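Local coordinates for protein DyP2 (Amycolatopsis sp. ATCC 39116, PDB 4G2C) that is a haem-containing dye-decolourising peroxidase from a lignin-reactive bacterium, probably oxidising dyes and other substrates with hydrogen peroxide, at residues V145-D150 with T419-A424. Numbering follows the deposited sequence.
With HEM (protoporphyrin IX containing Fe), chain C; ACT (acetate ion), chain M; ACT (acetate ion), chain B.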
loop_
_atom_site.group_PDB
_atom_site.type_symbol
_atom_site.label_atom_id
_atom_site.label_comp_id
_atom_site.label_asym_id
_atom_site.label_seq_id
_atom_site.Cartn_x
_atom_site.Cartn_y
_atom_site.Cartn_z
ATOM N N VAL A 145 -15.557 -10.149 -0.819
ATOM C CA VAL A 145 -15.260 -10.706 -2.131
ATOM C C VAL A 145 -16.187 -10.210 -3.248
ATOM O O VAL A 145 -15.736 -9.846 -4.343
ATOM C CB VAL A 145 -15.261 -12.247 -2.086
ATOM C CG1 VAL A 145 -15.493 -12.818 -3.470
ATOM C CG2 VAL A 145 -13.951 -12.753 -1.501
ATOM N N GLU A 146 -17.481 -10.188 -2.979
ATOM C CA GLU A 146 -18.423 -9.754 -3.996
ATOM C C GLU A 146 -18.226 -8.289 -4.383
ATOM O O GLU A 146 -18.131 -7.969 -5.565
ATOM C CB GLU A 146 -19.862 -10.000 -3.548
ATOM C CG GLU A 146 -20.698 -10.670 -4.609
ATOM C CD GLU A 146 -22.176 -10.689 -4.255
ATOM O OE1 GLU A 146 -22.577 -11.513 -3.395
ATOM O OE2 GLU A 146 -22.933 -9.876 -4.842
ATOM N N LYS A 147 -18.157 -7.392 -3.405
ATOM C CA LYS A 147 -18.132 -5.973 -3.760
ATOM C C LYS A 147 -16.813 -5.530 -4.427
ATOM O O LYS A 147 -16.783 -4.534 -5.158
ATOM C CB LYS A 147 -18.471 -5.098 -2.556
ATOM C CG LYS A 147 -17.350 -4.973 -1.542
ATOM C CD LYS A 147 -17.792 -4.144 -0.341
ATOM C CE LYS A 147 -16.702 -4.085 0.706
ATOM N NZ LYS A 147 -17.148 -3.382 1.951
ATOM N N LEU A 148 -15.742 -6.288 -4.198
ATOM C CA LEU A 148 -14.430 -5.969 -4.766
ATOM C C LEU A 148 -14.188 -6.699 -6.085
ATOM O O LEU A 148 -13.181 -6.458 -6.770
ATOM C CB LEU A 148 -13.317 -6.336 -3.778
ATOM C CG LEU A 148 -13.406 -5.658 -2.409
ATOM C CD1 LEU A 148 -12.318 -6.173 -1.468
ATOM C CD2 LEU A 148 -13.337 -4.141 -2.558
ATOM N N ALA A 149 -15.124 -7.580 -6.430
ATOM C CA ALA A 149 -14.984 -8.486 -7.564
ATOM C C ALA A 149 -13.744 -9.363 -7.431
ATOM O O ALA A 149 -13.082 -9.659 -8.418
ATOM C CB ALA A 149 -14.985 -7.707 -8.915
ATOM N N ASP A 150 -13.423 -9.753 -6.200
ATOM C CA ASP A 150 -12.319 -10.676 -5.929
ATOM C C ASP A 150 -12.636 -12.097 -6.395
ATOM O O ASP A 150 -13.797 -12.490 -6.514
ATOM C CB ASP A 150 -12.026 -10.741 -4.423
ATOM C CG ASP A 150 -11.107 -9.626 -3.946
ATOM O OD1 ASP A 150 -10.382 -9.009 -4.780
ATOM O OD2 ASP A 150 -11.103 -9.372 -2.725
ATOM N N THR A 419 -11.308 2.862 -2.904
ATOM C CA THR A 419 -10.337 3.008 -3.993
ATOM C C THR A 419 -10.408 1.824 -4.963
ATOM O O THR A 419 -10.420 1.997 -6.187
ATOM C CB THR A 419 -8.908 3.156 -3.436
ATOM O OG1 THR A 419 -8.805 4.391 -2.705
ATOM C CG2 THR A 419 -7.870 3.127 -4.554
ATOM N N GLN A 420 -10.494 0.620 -4.402
ATOM C CA GLN A 420 -10.572 -0.603 -5.196
ATOM C C GLN A 420 -11.913 -0.698 -5.912
ATOM O O GLN A 420 -11.975 -0.971 -7.120
ATOM C CB GLN A 420 -10.401 -1.832 -4.300
ATOM C CG GLN A 420 -10.403 -3.136 -5.066
ATOM C CD GLN A 420 -9.147 -3.301 -5.893
ATOM O OE1 GLN A 420 -8.039 -3.272 -5.357
ATOM N NE2 GLN A 420 -9.308 -3.462 -7.209
ATOM N N GLN A 421 -12.987 -0.467 -5.167
ATOM C CA GLN A 421 -14.336 -0.665 -5.709
ATOM C C GLN A 421 -14.853 0.511 -6.548
ATOM O O GLN A 421 -15.211 0.340 -7.711
ATOM C CB GLN A 421 -15.339 -1.003 -4.596
ATOM C CG GLN A 421 -16.763 -1.207 -5.136
ATOM C CD GLN A 421 -17.828 -1.381 -4.058
ATOM O OE1 GLN A 421 -17.531 -1.638 -2.895
ATOM N NE2 GLN A 421 -19.087 -1.236 -4.457
ATOM N N ILE A 422 -14.875 1.698 -5.953
ATOM C CA ILE A 422 -15.522 2.871 -6.541
ATOM C C ILE A 422 -14.642 3.599 -7.555
ATOM O O ILE A 422 -15.130 4.393 -8.356
ATOM C CB ILE A 422 -15.882 3.885 -5.435
ATOM C CG1 ILE A 422 -16.640 3.177 -4.316
ATOM C CG2 ILE A 422 -16.645 5.095 -6.009
ATOM C CD1 ILE A 422 -18.045 2.747 -4.714
ATOM N N TRP A 423 -13.338 3.356 -7.499
ATOM C CA TRP A 423 -12.414 3.996 -8.423
ATOM C C TRP A 423 -11.817 2.979 -9.403
ATOM O O TRP A 423 -12.122 3.003 -10.604
ATOM C CB TRP A 423 -11.324 4.755 -7.662
ATOM C CG TRP A 423 -11.818 6.047 -7.022
ATOM C CD1 TRP A 423 -13.077 6.600 -7.144
ATOM C CD2 TRP A 423 -11.064 6.952 -6.190
ATOM N NE1 TRP A 423 -13.139 7.781 -6.435
ATOM C CE2 TRP A 423 -11.923 8.017 -5.841
ATOM C CE3 TRP A 423 -9.746 6.965 -5.707
ATOM C CZ2 TRP A 423 -11.508 9.082 -5.035
ATOM C CZ3 TRP A 423 -9.337 8.023 -4.901
ATOM C CH2 TRP A 423 -10.217 9.070 -4.581
ATOM N N ALA A 424 -11.000 2.067 -8.888
ATOM C CA ALA A 424 -10.265 1.147 -9.755
ATOM C C ALA A 424 -11.203 0.284 -10.609
ATOM O O ALA A 424 -11.053 0.224 -11.837
ATOM C CB ALA A 424 -9.293 0.281 -8.945
HETATM C CHA HEM C . 0.973 4.031 -6.830
HETATM C CHB HEM C . 1.894 -0.386 -8.640
HETATM C CHC HEM C . -1.722 -2.283 -6.009
HETATM C CHD HEM C . -3.111 2.204 -4.843
HETATM C C1A HEM C . 1.551 3.003 -7.537
HETATM C C2A HEM C . 2.705 3.127 -8.403
HETATM C C3A HEM C . 2.955 1.906 -8.893
HETATM C C4A HEM C . 1.977 0.974 -8.357
HETATM C CMA HEM C . 4.086 1.530 -9.864
HETATM C CAA HEM C . 3.479 4.446 -8.677
HETATM C CBA HEM C . 4.510 4.671 -7.567
HETATM C CGA HEM C . 3.912 5.377 -6.371
HETATM O O1A HEM C . 3.314 6.458 -6.521
HETATM O O2A HEM C . 4.027 4.864 -5.239
HETATM C C1B HEM C . 1.001 -1.304 -8.107
HETATM C C2B HEM C . 0.946 -2.744 -8.352
HETATM C C3B HEM C . -0.060 -3.251 -7.612
HETATM C C4B HEM C . -0.660 -2.170 -6.868
HETATM C CMB HEM C . 1.878 -3.519 -9.318
HETATM C CAB HEM C . -0.540 -4.714 -7.483
HETATM C CBB HEM C . 0.260 -5.731 -7.812
HETATM C C1C HEM C . -2.459 -1.223 -5.529
HETATM C C2C HEM C . -3.755 -1.312 -4.875
HETATM C C3C HEM C . -4.124 -0.065 -4.540
HETATM C C4C HEM C . -3.080 0.841 -4.976
HETATM C CMC HEM C . -4.538 -2.624 -4.585
HETATM C CAC HEM C . -5.441 0.376 -3.857
HETATM C CBC HEM C . -6.536 -0.400 -3.880
HETATM C C1D HEM C . -2.125 3.094 -5.214
HETATM C C2D HEM C . -2.110 4.483 -4.838
HETATM C C3D HEM C . -0.827 5.025 -5.449
HETATM C C4D HEM C . -0.208 3.938 -6.139
HETATM C CMD HEM C . -3.157 5.229 -3.993
HETATM C CAD HEM C . -0.301 6.446 -5.398
HETATM C CBD HEM C . -1.166 7.198 -6.389
HETATM C CGD HEM C . -0.751 8.634 -6.232
HETATM O O1D HEM C . -0.838 9.148 -5.086
HETATM O O2D HEM C . -0.295 9.225 -7.248
HETATM N NA HEM C . 1.141 1.690 -7.523
HETATM N NB HEM C . 0.007 -1.005 -7.195
HETATM N NC HEM C . -2.078 0.109 -5.575
HETATM N ND HEM C . -0.993 2.819 -5.974
HETATM FE FE HEM C . -0.549 0.879 -6.759
HETATM C C ACT M . -17.351 0.293 -0.336
HETATM O O ACT M . -17.461 -0.905 0.050
HETATM O OXT ACT M . -18.388 0.879 -0.732
HETATM C CH3 ACT M . -16.053 1.022 -0.314
HETATM C C ACT B . -16.934 -6.492 3.831
HETATM O O ACT B . -15.997 -6.874 4.609
HETATM O OXT ACT B . -16.679 -5.540 3.052
HETATM C CH3 ACT B . -18.310 -7.113 3.822
#
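The haem pocket wall of this peroxidase is backed here by the short helix 145-148, where Leu148 and Lys147 meet Gln420 and Gln421 of helix 416-424. Leu148 CD2 packs on the aliphatic part of Gln420, 4.0 Å from CG, and the two side chains cross at about a right angle. Gln420 bends at chi2 (70°), and its OE1 comes to 3.6 Å from the haem methyl CMC. Its NE2 is hydrogen-bonded to Asn425 OD1 and Ile444 O. Gln421 has CG anti to its backbone N (chi1 180°). This lays CG against the carbonyl of Lys147, 3.3 Å from its O. Beyond it, Gln421 OE1 lies 3.6 Å from Lys147 CD, beside the methylenes of the extended lysine. Lys147 NZ donates a hydrogen bond to O of the acetate of chain M, 3.1 Å away, and forms a salt bridge with Glu417. With alanine at Gln421, CG and the amide would go, and the Lys147 carbonyl and methylenes would probably lose most of their contact with helix 416-424. No hydrogen bond joins the two segments, so the contact rests on van der Waals packing, with the lysine charge probably balanced mainly by Glu417, the acetate being probably from the crystallisation liquor.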